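Local coordinates for FBP protein (Leishmania major, PDB 5OEZ), which probably hydrolyses beta-D-fructose 1,6-bisphosphate to beta-D-fructose 6-phosphate and phosphate in gluconeogenesis, working as a magnesium-dependent homotetramer that AMP can bind, at residues Ala34-Val39 / Gly197-Thr202; Lys44-Ala49 / Ala71-Ile76; Val75-Ala80 / Asp118-Ser123; Ala80-Leu85 / Cys92-Glu97; Tyr170-Ser175 / Asp255-Leu260. All blocks are in the same frame, centred on the assembly; numbering follows the deposited sequence.

Overall arrangement
Helix 27-47 enters two contacts. Its middle meets strand 198-203 in contact 1, which closes a loop of more than 150 residues, and its C-terminal end meets the start of helix 72-87 in contact 2, which closes the connection between the two helices, most of it not modelled. Helix 72-87 then runs on through contact 3, against the end of strand 113-121, and contact 4, against the neighbouring strand 91-96; contact 4 is nested within contact 3, and contacts 2, 3 and 4 all lie inside the loop of contact 1. Contact 5 crosses contact 1, because strand 167-173 precedes residues 197-202 while its partner, helix 252-262, follows them, tying the eight-stranded sheet to the C-terminal region.

Contact 1 of 5, residues Ala34-Val39 / Gly197-Thr202; sequences AIQTSV and GEFILT
Helix 34-39 passes over strand 198-202 at 109°, nearly crosswise, with the two axes 9.8 Å apart at their closest, so that Gln36 and Phe199 face each other and Val39, one turn on, meets the far end of the same ring. The Gln36 chain is extended beyond CG and slides past Phe199 in the opposite direction. Its OE1 comes to the ring edge, close to the ring plane, 3.7 Å from Phe199 CD2, while its CG lies 3.9 Å from that same carbon. A carbonyl oxygen is suited to this edge, where the ring hydrogens carry a slight positive charge. A hydrogen bond from Gln36 NE2 to Thr13 OG1 should help fix the rotation of the amide. At the other end of the ring Val39 CG1 meets Phe199 CZ at 3.6 Å. That methyl stands anti to the backbone N (chi1 171°), and its compact branch suits a helix face lying close to the sheet. Glu198 CB points away from the helix; its carboxylate pairs with Lys40 and Thr37 of the second subunit, while Phe199 also packs on Phe190 and Leu192 of the adjacent strand. This is the helix-on-sheet layer of the FBPase N-terminal domain, at a strand outermost in its sheet within the chain and near Ile16 and Thr29, which bind AMP in the nucleotide-bound enzyme.

Contact 2 of 5, residues Lys44-Ala49 / Ala71-Ile76; sequences KNIRRA and AKLDVI
Ile46 and Leu73 cross at about a right angle, and Ile46 CG1 meets Leu73 CD1 at 3.4 Å, a close approach for two aliphatic carbons. Leu73 leaves its helix at a slant and reaches across with this one methyl, which also lies 4.3 Å from Asn45 CB. Leucine suits the place because its chain is long enough to carry CD1 across to Ile46 although its CB is not aimed there. Leu73 packs on Leu120 as well, so the same side chain joins this helix pair to strand 113-121.

Asn45 and Ile76, a mixed polar and apolar pair, pass at a slant. With Ile76 CG1 beside the backbone N (chi1 -71°), CG2 falls anti to that N and meets Asn45 ND2 at 3.6 Å and Asn45 CG at 4.0 Å. The methyl thus rests against the amide of Asn45, whose ND2 also makes a weak hydrogen bond back to Val41 O in its own helix. Asparagine fits this partly exposed position, where it can offer a flat group to a methyl and still use its polar end.

Hydrogen bonding serves the helix end. Arg48 NH1 donates to Lys44 O at 3.0 Å, in the carbonyl plane on a lone pair, and the oxygen lies in the guanidinium plane. The arginine thereby closes over the last turn of helix 27-47, while its NE binds Asn195 of the third subunit. The arrangement is a helix-helix pair of the FBPase N-terminal domain, next to Asp74, a manganese ligand in the metal-bound enzyme.

Contact 3 of 5, residues Val75-Ala80 / Asp118-Ser123; sequences VISNIA and DPLDGS
Ser77 and Leu120 are brought together by their first torsions: Ser77 OG sits beside its backbone N (chi1 -51°), and Leu120 CG swings anti to its own backbone N (chi1 -162°), carrying the CD2 methyl to 3.6 Å from Ser77 OG. Leu120 CB flanks Ser77 OG at 3.8 Å. The hydroxyl itself is bonded to Leu73 O, one turn back, so a polar atom lying against a leucine has its partner within its own helix. Serine suits the spot because it is small and can return its hydroxyl to the backbone.

Pro119 fills the next place along. Its ring lies side by side with the Asn78 side chain, pointing the same way, with Pro119 CG 4.0 Å from Asn78 OD1, and Pro119 CB rests 3.8 Å from Ser77 O. The rigid proline ring makes a compact apolar block where the chain turns a corner. Asn78 spends its polar end elsewhere, on Ser96 through OD1 and on Glu99 through ND2.

No hydrogen bond joins residues 75-80 to 118-123, where contact is by van der Waals packing; a turn earlier Asp74 OD2 makes a weak hydrogen bond with Ser123 OG. The chemistry is consistent with Ser77 and Pro119 lying just behind the metal ligands: in the metal-bound enzyme Asp118 binds both manganese ions, Leu120 the first and Asp121 the second, though none is bound here.

Contact 4 of 5, residues Ala80-Leu85 / Cys92-Glu97; sequences AFKAYL and CVLGSE
Leu94 reaches from strand 93-96 to the flank of helix 80-85 in a helix-on-sheet packing of the FBPase N-terminal domain, and its two methyls divide the contact between them. The buried half belongs to CD1: Leu94 CD1 meets Leu85 CB at 3.8 Å and Leu85 CD1 at 4.0 Å as the two leucines pass each other at a slant. Both residues are buried. Leu85 also packs on Leu31 of helix 27-47, and Leu94 on Ile115 and Phe117 of strand 113-121, so Leu85 bridges helix 27-47 and the sheet, and Leu94 joins its own strand to the next. Leucine fits here because its forked end can touch two turns of a helix at once, one methyl to each.

The other half leads toward solvent, since Lys82 is only partly exposed where the leucines are buried, yet the approach is just as close. Leu94 CD2 lies against the aliphatic root of the lysine, 3.9 Å from Lys82 CB. Lysine is apt at this border: its first methylenes cover a leucine, while its amino group travels on to a charged partner. Lys82 CG stands beside the backbone N (chi1 -67°), and a bend farther out (chi3 -38°) turns the end of the chain, whose NZ forms a salt bridge with Glu99. That charged group therefore takes no part in the apolar contact.

Where strand 93-96 ends, Glu97, a ligand of both metals in the metal-bound enzyme, pairs with Arg280. The shortest approach between the two segments, Lys82 CG to Leu94 CD2, is 3.7 Å.

Contact 5 of 5, residues Tyr170-Ser175 / Asp255-Leu260; sequences YAVYGS and DIHRTL
The imidazole of His257 has Val172 CG2 over one face and the hydroxyl of Tyr170 at its edge, in the ring plane. Tyr170 in turn has His257 ND1 at its own edge. The two rings meet rim to rim, centroids 5.7 Å apart and planes at 82°, so neither covers the other, and what joins them is a hydrogen bond between Tyr170 OH and His257 ND1 of 2.7 Å, in which either partner could be the donor. Being in the plane of the imidazole, the hydroxyl meets ND1 where its lone pair or N-H lies, and this should fix the rotation of the histidine.

Tyr170 CG sits between the backbone N and the carbonyl carbon (chi1 65°), directing the phenol across to the helix; His257 takes the anti position to meet it. The valine makes a CH-pi contact, Val172 CG2 lying 3.8 Å from His257 CG, and a branched side chain suits this short reach from the strand. Leu260 CD1 adds an apolar neighbour 3.6 Å from Tyr170 OH, so the buried hydroxyl has one polar partner here and a methyl beside it.

Within the helix, Arg258 NH1 forms a salt bridge of 2.8 Å with Asp255 OD1, whose carboxylate also accepts from the backbone of Ile249 and Gly250. Strand 170-173 and helix 255-260 cross at 105°, and this strand-on-helix packing forms part of the buried interface between the N- and C-terminal regions of FBPase, with Tyr170 about 8 Å, side chain to side chain, from Met252, which binds fructose 6-phosphate in the ligand-bound enzyme.

Contact 1 of 5, residues Ala34-Val39 / Gly197-Thr202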
# COMPACT_ATOMS: atom_id res chain seq x y z
N ALA C 34 1.14 17.56 12.29
CA ALA C 34 2.53 17.62 11.84
C ALA C 34 3.32 16.36 12.27
O ALA C 34 4.11 15.82 11.48
CB ALA C 34 3.18 18.89 12.33
N ILE C 35 3.09 15.90 13.49
CA ILE C 35 3.76 14.70 14.01
C ILE C 35 3.31 13.44 13.26
O ILE C 35 4.14 12.57 12.94
CB ILE C 35 3.55 14.55 15.53
CG1 ILE C 35 4.35 15.65 16.26
CG2 ILE C 35 4.02 13.19 16.03
CD1 ILE C 35 4.15 15.71 17.75
N GLN C 36 2.01 13.31 13.02
CA GLN C 36 1.49 12.18 12.26
C GLN C 36 2.11 12.12 10.88
O GLN C 36 2.51 11.05 10.43
CB GLN C 36 -0.01 12.26 12.11
CG GLN C 36 -0.77 11.93 13.37
CD GLN C 36 -2.26 12.09 13.13
OE1 GLN C 36 -2.89 11.22 12.53
NE2 GLN C 36 -2.82 13.21 13.59
N THR C 37 2.18 13.27 10.21
CA THR C 37 2.76 13.33 8.88
C THR C 37 4.20 12.89 8.90
O THR C 37 4.64 12.11 8.01
CB THR C 37 2.65 14.74 8.26
OG1 THR C 37 1.27 15.12 8.23
CG2 THR C 37 3.16 14.75 6.83
N SER C 38 4.94 13.37 9.90
CA SER C 38 6.37 13.03 10.06
C SER C 38 6.55 11.53 10.22
O SER C 38 7.43 10.92 9.61
CB SER C 38 6.98 13.75 11.26
OG SER C 38 6.84 15.15 11.14
N VAL C 39 5.71 10.95 11.07
CA VAL C 39 5.78 9.52 11.36
C VAL C 39 5.52 8.69 10.10
O VAL C 39 6.22 7.69 9.87
CB VAL C 39 4.84 9.14 12.52
CG1 VAL C 39 4.73 7.63 12.70
CG2 VAL C 39 5.38 9.74 13.83
N GLY C 197 -4.00 5.88 5.30
CA GLY C 197 -3.01 6.77 5.87
C GLY C 197 -3.48 7.57 7.07
O GLY C 197 -3.30 8.78 7.13
N GLU C 198 -4.12 6.89 8.01
CA GLU C 198 -4.59 7.52 9.24
C GLU C 198 -4.25 6.59 10.39
O GLU C 198 -4.27 5.37 10.24
CB GLU C 198 -6.10 7.76 9.21
CG GLU C 198 -6.61 8.72 8.13
CD GLU C 198 -6.41 10.20 8.45
OE1 GLU C 198 -6.13 10.55 9.62
OE2 GLU C 198 -6.58 11.03 7.52
N PHE C 199 -3.97 7.19 11.53
CA PHE C 199 -3.83 6.47 12.78
C PHE C 199 -5.21 6.25 13.37
O PHE C 199 -5.98 7.19 13.48
CB PHE C 199 -2.92 7.26 13.72
CG PHE C 199 -1.48 7.17 13.34
CD1 PHE C 199 -0.73 6.07 13.73
CD2 PHE C 199 -0.90 8.14 12.54
CE1 PHE C 199 0.59 5.95 13.36
CE2 PHE C 199 0.42 8.01 12.15
CZ PHE C 199 1.16 6.92 12.56
N ILE C 200 -5.49 5.00 13.72
CA ILE C 200 -6.79 4.54 14.18
C ILE C 200 -6.59 4.13 15.63
O ILE C 200 -5.55 3.58 15.98
CB ILE C 200 -7.24 3.31 13.35
CG1 ILE C 200 -7.39 3.67 11.87
CG2 ILE C 200 -8.54 2.70 13.87
CD1 ILE C 200 -8.30 4.87 11.58
N LEU C 201 -7.60 4.39 16.46
CA LEU C 201 -7.54 4.02 17.87
C LEU C 201 -7.68 2.51 18.01
O LEU C 201 -8.66 1.93 17.53
CB LEU C 201 -8.64 4.74 18.65
CG LEU C 201 -8.79 4.43 20.14
CD1 LEU C 201 -7.54 4.82 20.91
CD2 LEU C 201 -10.00 5.15 20.70
N THR C 202 -6.73 1.87 18.69
CA THR C 202 -6.72 0.41 18.89
C THR C 202 -6.52 -0.07 20.33
O THR C 202 -6.95 -1.17 20.66
CB THR C 202 -5.66 -0.25 17.97
OG1 THR C 202 -4.39 0.40 18.12
CG2 THR C 202 -6.08 -0.18 16.49

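Contact 2 of 5, residues Lys44-Ala49 / Ala71-Ile76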
# COMPACT_ATOMS: atom_id res chain seq x y z
N LYS C 44 7.48 5.22 5.57
CA LYS C 44 7.67 4.96 4.15
C LYS C 44 9.14 4.61 3.87
O LYS C 44 9.45 3.59 3.22
CB LYS C 44 7.23 6.17 3.29
CG LYS C 44 7.69 6.17 1.82
CD LYS C 44 7.94 7.57 1.24
CE LYS C 44 6.73 8.31 0.75
NZ LYS C 44 6.58 8.30 -0.73
N ASN C 45 10.04 5.45 4.37
CA ASN C 45 11.49 5.25 4.17
C ASN C 45 12.01 3.96 4.81
O ASN C 45 12.80 3.24 4.20
CB ASN C 45 12.26 6.47 4.65
CG ASN C 45 12.03 7.67 3.76
OD1 ASN C 45 12.52 7.70 2.63
ND2 ASN C 45 11.26 8.64 4.22
N ILE C 46 11.56 3.66 6.02
CA ILE C 46 11.94 2.43 6.69
C ILE C 46 11.46 1.20 5.90
O ILE C 46 12.22 0.25 5.71
CB ILE C 46 11.45 2.37 8.14
CG1 ILE C 46 12.17 3.44 8.97
CG2 ILE C 46 11.74 1.01 8.77
CD1 ILE C 46 11.53 3.71 10.32
N ARG C 47 10.20 1.19 5.46
CA ARG C 47 9.66 0.03 4.72
C ARG C 47 10.50 -0.36 3.50
O ARG C 47 10.66 -1.55 3.24
CB ARG C 47 8.23 0.27 4.33
CG ARG C 47 7.45 -0.85 3.60
CD ARG C 47 6.98 -2.04 4.49
NE ARG C 47 6.34 -1.71 5.76
CZ ARG C 47 5.93 -2.62 6.65
NH1 ARG C 47 6.09 -3.93 6.43
NH2 ARG C 47 5.37 -2.22 7.79
N ARG C 48 11.02 0.65 2.80
CA ARG C 48 11.82 0.45 1.60
C ARG C 48 13.35 0.50 1.81
O ARG C 48 14.10 0.56 0.83
CB ARG C 48 11.37 1.47 0.56
CG ARG C 48 9.96 1.19 0.04
CD ARG C 48 9.15 2.42 -0.36
NE ARG C 48 7.75 2.01 -0.48
CZ ARG C 48 6.84 2.00 0.50
NH1 ARG C 48 7.11 2.43 1.74
NH2 ARG C 48 5.61 1.56 0.24
N ALA C 49 13.83 0.43 3.06
CA ALA C 49 15.27 0.36 3.35
C ALA C 49 15.84 -0.87 2.63
O ALA C 49 15.25 -1.95 2.69
CB ALA C 49 15.51 0.23 4.84
N ALA C 71 22.70 5.57 8.97
CA ALA C 71 22.68 7.02 9.19
C ALA C 71 21.97 7.90 8.13
O ALA C 71 21.75 9.07 8.40
CB ALA C 71 24.10 7.52 9.44
N LYS C 72 21.60 7.37 6.96
CA LYS C 72 20.78 8.10 5.98
C LYS C 72 19.35 8.29 6.54
O LYS C 72 18.76 9.37 6.41
CB LYS C 72 20.74 7.35 4.65
CG LYS C 72 19.98 8.02 3.52
CD LYS C 72 20.75 9.17 2.88
CE LYS C 72 19.74 10.13 2.22
NZ LYS C 72 20.26 10.88 1.04
N LEU C 73 18.81 7.23 7.13
CA LEU C 73 17.53 7.24 7.82
C LEU C 73 17.45 8.29 8.93
O LEU C 73 16.40 8.92 9.10
CB LEU C 73 17.21 5.85 8.39
CG LEU C 73 16.33 4.91 7.56
CD1 LEU C 73 14.87 5.24 7.84
CD2 LEU C 73 16.60 4.95 6.07
N ASP C 74 18.53 8.44 9.70
CA ASP C 74 18.64 9.49 10.74
C ASP C 74 18.47 10.89 10.18
O ASP C 74 17.74 11.71 10.75
CB ASP C 74 20.01 9.43 11.43
CG ASP C 74 20.12 8.30 12.43
OD1 ASP C 74 19.19 8.13 13.26
OD2 ASP C 74 21.16 7.60 12.42
N VAL C 75 19.15 11.17 9.08
CA VAL C 75 19.13 12.49 8.48
C VAL C 75 17.73 12.80 7.96
O VAL C 75 17.19 13.86 8.26
CB VAL C 75 20.20 12.61 7.37
CG1 VAL C 75 20.06 13.93 6.60
CG2 VAL C 75 21.60 12.51 7.97
N ILE C 76 17.16 11.86 7.21
CA ILE C 76 15.82 12.00 6.63
C ILE C 76 14.78 12.21 7.73
O ILE C 76 13.95 13.11 7.63
CB ILE C 76 15.43 10.75 5.79
CG1 ILE C 76 16.24 10.72 4.49
CG2 ILE C 76 13.95 10.74 5.43
CD1 ILE C 76 16.41 9.32 3.93

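Contact 3 of 5, residues Val75-Ala80 / Asp118-Ser123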
# COMPACT_ATOMS: atom_id res chain seq x y z
N VAL C 75 19.15 11.17 9.08
CA VAL C 75 19.13 12.49 8.48
C VAL C 75 17.73 12.80 7.96
O VAL C 75 17.19 13.86 8.26
CB VAL C 75 20.20 12.61 7.37
CG1 VAL C 75 20.06 13.93 6.60
CG2 VAL C 75 21.60 12.51 7.97
N ILE C 76 17.16 11.86 7.21
CA ILE C 76 15.82 12.00 6.63
C ILE C 76 14.78 12.21 7.73
O ILE C 76 13.95 13.11 7.63
CB ILE C 76 15.43 10.75 5.79
CG1 ILE C 76 16.24 10.72 4.49
CG2 ILE C 76 13.95 10.74 5.43
CD1 ILE C 76 16.41 9.32 3.93
N SER C 77 14.81 11.37 8.77
CA SER C 77 13.89 11.51 9.89
C SER C 77 13.97 12.86 10.56
O SER C 77 12.95 13.42 10.91
CB SER C 77 14.05 10.43 10.94
OG SER C 77 14.04 9.15 10.35
N ASN C 78 15.18 13.39 10.72
CA ASN C 78 15.35 14.69 11.36
C ASN C 78 14.76 15.80 10.51
O ASN C 78 14.00 16.63 11.00
CB ASN C 78 16.82 14.96 11.64
CG ASN C 78 17.02 16.15 12.55
OD1 ASN C 78 16.38 16.27 13.59
ND2 ASN C 78 17.89 17.06 12.14
N ILE C 79 15.12 15.79 9.23
CA ILE C 79 14.61 16.74 8.24
C ILE C 79 13.07 16.80 8.21
O ILE C 79 12.48 17.88 8.13
CB ILE C 79 15.14 16.40 6.83
CG1 ILE C 79 16.62 16.75 6.73
CG2 ILE C 79 14.37 17.14 5.72
CD1 ILE C 79 17.34 16.17 5.53
N ALA C 80 12.44 15.62 8.25
CA ALA C 80 10.99 15.49 8.19
C ALA C 80 10.32 16.12 9.39
O ALA C 80 9.48 17.02 9.24
CB ALA C 80 10.60 14.03 8.09
N ASP C 118 13.36 12.85 19.72
CA ASP C 118 14.34 11.95 19.16
C ASP C 118 13.71 11.41 17.85
O ASP C 118 12.81 10.57 17.90
CB ASP C 118 14.65 10.83 20.16
CG ASP C 118 15.72 9.86 19.66
OD1 ASP C 118 16.32 10.08 18.58
OD2 ASP C 118 15.99 8.87 20.38
N PRO C 119 14.17 11.89 16.68
CA PRO C 119 13.48 11.51 15.44
C PRO C 119 13.57 10.02 15.09
O PRO C 119 12.64 9.49 14.50
CB PRO C 119 14.17 12.36 14.37
CG PRO C 119 15.52 12.64 14.92
CD PRO C 119 15.36 12.72 16.41
N LEU C 120 14.67 9.37 15.45
CA LEU C 120 14.85 7.96 15.17
C LEU C 120 15.81 7.28 16.17
O LEU C 120 17.01 7.29 15.98
CB LEU C 120 15.30 7.77 13.71
CG LEU C 120 15.13 6.36 13.14
CD1 LEU C 120 13.67 5.95 13.09
CD2 LEU C 120 15.74 6.34 11.76
N ASP C 121 15.25 6.71 17.23
CA ASP C 121 15.98 5.87 18.18
C ASP C 121 16.26 4.48 17.59
O ASP C 121 15.37 3.84 17.02
CB ASP C 121 15.19 5.74 19.51
CG ASP C 121 15.49 4.45 20.27
OD1 ASP C 121 16.56 4.36 20.91
OD2 ASP C 121 14.64 3.52 20.24
N GLY C 122 17.48 4.00 17.81
CA GLY C 122 17.86 2.63 17.53
C GLY C 122 18.19 2.43 16.07
O GLY C 122 18.03 1.34 15.56
N SER C 123 18.73 3.46 15.43
CA SER C 123 18.81 3.51 13.96
C SER C 123 19.64 2.41 13.30
O SER C 123 19.33 1.99 12.18
CB SER C 123 19.34 4.87 13.51
OG SER C 123 19.23 5.01 12.10

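Contact 4 of 5, residues Ala80-Leu85 / Cys92-Glu97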
# COMPACT_ATOMS: atom_id res chain seq x y z
N ALA C 80 12.44 15.62 8.25
CA ALA C 80 10.99 15.49 8.19
C ALA C 80 10.32 16.12 9.39
O ALA C 80 9.48 17.02 9.24
CB ALA C 80 10.60 14.03 8.09
N PHE C 81 10.71 15.69 10.58
CA PHE C 81 10.18 16.28 11.81
C PHE C 81 10.30 17.80 11.84
O PHE C 81 9.33 18.48 12.18
CB PHE C 81 10.83 15.69 13.05
CG PHE C 81 10.06 14.55 13.66
CD1 PHE C 81 8.96 14.80 14.45
CD2 PHE C 81 10.47 13.23 13.48
CE1 PHE C 81 8.25 13.75 15.02
CE2 PHE C 81 9.78 12.18 14.05
CZ PHE C 81 8.66 12.44 14.83
N LYS C 82 11.45 18.32 11.47
CA LYS C 82 11.67 19.77 11.52
C LYS C 82 10.83 20.52 10.52
O LYS C 82 10.29 21.57 10.84
CB LYS C 82 13.15 20.13 11.30
CG LYS C 82 14.06 19.67 12.41
CD LYS C 82 15.49 20.21 12.31
CE LYS C 82 16.07 20.29 10.92
NZ LYS C 82 17.51 20.64 11.05
N ALA C 83 10.73 19.98 9.31
CA ALA C 83 10.01 20.67 8.24
C ALA C 83 8.52 20.78 8.55
O ALA C 83 7.93 21.86 8.45
CB ALA C 83 10.22 19.96 6.92
N TYR C 84 7.93 19.67 8.97
CA TYR C 84 6.52 19.65 9.27
C TYR C 84 6.17 20.39 10.56
O TYR C 84 5.15 21.07 10.61
CB TYR C 84 5.98 18.20 9.25
CG TYR C 84 6.06 17.57 7.86
CD1 TYR C 84 5.37 18.13 6.79
CD2 TYR C 84 6.84 16.44 7.61
CE1 TYR C 84 5.46 17.59 5.51
CE2 TYR C 84 6.93 15.89 6.34
CZ TYR C 84 6.23 16.46 5.30
OH TYR C 84 6.31 15.93 4.04
N LEU C 85 7.01 20.29 11.60
CA LEU C 85 6.75 20.98 12.87
C LEU C 85 6.87 22.49 12.72
O LEU C 85 6.02 23.22 13.20
CB LEU C 85 7.65 20.49 14.00
CG LEU C 85 7.37 19.10 14.54
CD1 LEU C 85 8.52 18.61 15.40
CD2 LEU C 85 6.08 19.07 15.34
N CYS C 92 7.05 27.17 19.15
CA CYS C 92 7.95 28.27 19.45
C CYS C 92 9.41 27.83 19.26
O CYS C 92 10.20 28.50 18.58
CB CYS C 92 7.75 28.69 20.91
SG CYS C 92 8.73 30.13 21.33
N VAL C 93 9.73 26.68 19.84
CA VAL C 93 11.09 26.19 19.89
C VAL C 93 11.10 24.71 19.58
O VAL C 93 10.23 23.97 20.04
CB VAL C 93 11.66 26.41 21.33
CG1 VAL C 93 12.96 25.67 21.59
CG2 VAL C 93 11.83 27.89 21.60
N LEU C 94 12.11 24.29 18.83
CA LEU C 94 12.32 22.93 18.42
C LEU C 94 13.65 22.47 18.99
O LEU C 94 14.65 23.18 18.90
CB LEU C 94 12.45 22.90 16.91
CG LEU C 94 11.69 21.83 16.17
CD1 LEU C 94 10.22 22.16 16.19
CD2 LEU C 94 12.20 21.79 14.74
N GLY C 95 13.68 21.26 19.54
CA GLY C 95 14.92 20.64 19.97
C GLY C 95 15.00 19.22 19.45
O GLY C 95 14.25 18.36 19.87
N SER C 96 15.93 18.99 18.53
CA SER C 96 16.23 17.65 18.04
C SER C 96 17.44 17.07 18.78
O SER C 96 18.45 17.74 18.89
CB SER C 96 16.58 17.72 16.57
OG SER C 96 16.87 16.43 16.07
N GLU C 97 17.33 15.82 19.24
CA GLU C 97 18.42 15.15 19.95
C GLU C 97 19.75 15.15 19.20
O GLU C 97 20.81 15.23 19.83
CB GLU C 97 18.07 13.70 20.27
CG GLU C 97 18.97 13.05 21.31
CD GLU C 97 18.47 11.66 21.70
OE1 GLU C 97 18.39 10.80 20.83
OE2 GLU C 97 18.14 11.37 22.89

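Contact 5 of 5, residues Tyr170-Ser175 / Asp255-Leu260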
# COMPACT_ATOMS: atom_id res chain seq x y z
N TYR C 170 5.24 8.34 21.59
CA TYR C 170 6.22 7.70 20.73
C TYR C 170 5.56 6.97 19.57
O TYR C 170 4.37 6.73 19.57
CB TYR C 170 7.12 6.76 21.53
CG TYR C 170 6.42 5.57 22.13
CD1 TYR C 170 6.09 4.45 21.36
CD2 TYR C 170 6.08 5.56 23.47
CE1 TYR C 170 5.44 3.36 21.93
CE2 TYR C 170 5.42 4.49 24.04
CZ TYR C 170 5.10 3.39 23.26
OH TYR C 170 4.45 2.32 23.81
N ALA C 171 6.37 6.68 18.56
CA ALA C 171 5.99 5.81 17.46
C ALA C 171 6.92 4.59 17.43
O ALA C 171 8.12 4.72 17.64
CB ALA C 171 6.05 6.57 16.15
N VAL C 172 6.35 3.41 17.17
CA VAL C 172 7.12 2.18 16.99
C VAL C 172 6.94 1.73 15.56
O VAL C 172 5.82 1.52 15.12
CB VAL C 172 6.60 1.03 17.85
CG1 VAL C 172 7.67 -0.05 18.00
CG2 VAL C 172 6.15 1.52 19.19
N TYR C 173 8.04 1.57 14.85
CA TYR C 173 8.04 1.09 13.47
C TYR C 173 8.44 -0.38 13.49
O TYR C 173 9.62 -0.72 13.55
CB TYR C 173 9.02 1.92 12.63
CG TYR C 173 8.85 3.42 12.75
CD1 TYR C 173 7.89 4.10 11.99
CD2 TYR C 173 9.66 4.16 13.62
CE1 TYR C 173 7.73 5.48 12.12
CE2 TYR C 173 9.51 5.54 13.75
CZ TYR C 173 8.54 6.20 13.00
OH TYR C 173 8.41 7.57 13.10
N GLY C 174 7.44 -1.25 13.49
CA GLY C 174 7.62 -2.69 13.37
C GLY C 174 6.72 -3.21 12.26
O GLY C 174 6.49 -2.50 11.27
N SER C 175 6.21 -4.43 12.41
CA SER C 175 5.32 -5.03 11.39
C SER C 175 4.03 -4.24 11.28
O SER C 175 3.45 -4.15 10.22
CB SER C 175 5.05 -6.52 11.64
OG SER C 175 4.94 -6.81 13.03
N ASP C 255 11.43 -1.89 23.46
CA ASP C 255 11.44 -2.53 24.78
C ASP C 255 10.43 -1.86 25.71
O ASP C 255 9.71 -2.55 26.44
CB ASP C 255 12.86 -2.58 25.38
CG ASP C 255 13.76 -3.65 24.71
OD1 ASP C 255 13.38 -4.86 24.68
OD2 ASP C 255 14.89 -3.31 24.25
N ILE C 256 10.34 -0.54 25.66
CA ILE C 256 9.36 0.17 26.49
C ILE C 256 7.92 -0.15 26.06
O ILE C 256 7.05 -0.34 26.90
CB ILE C 256 9.59 1.70 26.47
CG1 ILE C 256 10.91 2.05 27.17
CG2 ILE C 256 8.41 2.43 27.10
CD1 ILE C 256 10.86 1.90 28.66
N HIS C 257 7.69 -0.19 24.75
CA HIS C 257 6.38 -0.55 24.21
C HIS C 257 5.91 -1.92 24.70
O HIS C 257 4.78 -2.05 25.16
CB HIS C 257 6.40 -0.49 22.69
CG HIS C 257 5.08 -0.74 22.07
ND1 HIS C 257 4.01 0.12 22.22
CD2 HIS C 257 4.63 -1.76 21.29
CE1 HIS C 257 2.96 -0.36 21.57
NE2 HIS C 257 3.32 -1.50 21.00
N ARG C 258 6.79 -2.92 24.64
CA ARG C 258 6.49 -4.24 25.23
C ARG C 258 6.21 -4.11 26.73
O ARG C 258 5.25 -4.69 27.24
CB ARG C 258 7.63 -5.24 24.99
CG ARG C 258 7.30 -6.68 25.36
CD ARG C 258 8.54 -7.58 25.54
NE ARG C 258 9.46 -6.94 26.45
CZ ARG C 258 10.63 -6.39 26.14
NH1 ARG C 258 11.15 -6.48 24.92
NH2 ARG C 258 11.33 -5.78 27.10
N THR C 259 7.03 -3.35 27.43
CA THR C 259 6.86 -3.19 28.88
C THR C 259 5.49 -2.63 29.22
O THR C 259 4.82 -3.14 30.11
CB THR C 259 7.97 -2.28 29.46
OG1 THR C 259 9.25 -2.86 29.16
CG2 THR C 259 7.84 -2.11 30.97
N LEU C 260 5.08 -1.57 28.53
CA LEU C 260 3.75 -0.99 28.71
C LEU C 260 2.60 -1.97 28.53
O LEU C 260 1.66 -1.95 29.30
CB LEU C 260 3.52 0.13 27.69
CG LEU C 260 3.83 1.58 27.92
CD1 LEU C 260 2.87 2.42 27.09
CD2 LEU C 260 3.71 1.92 29.37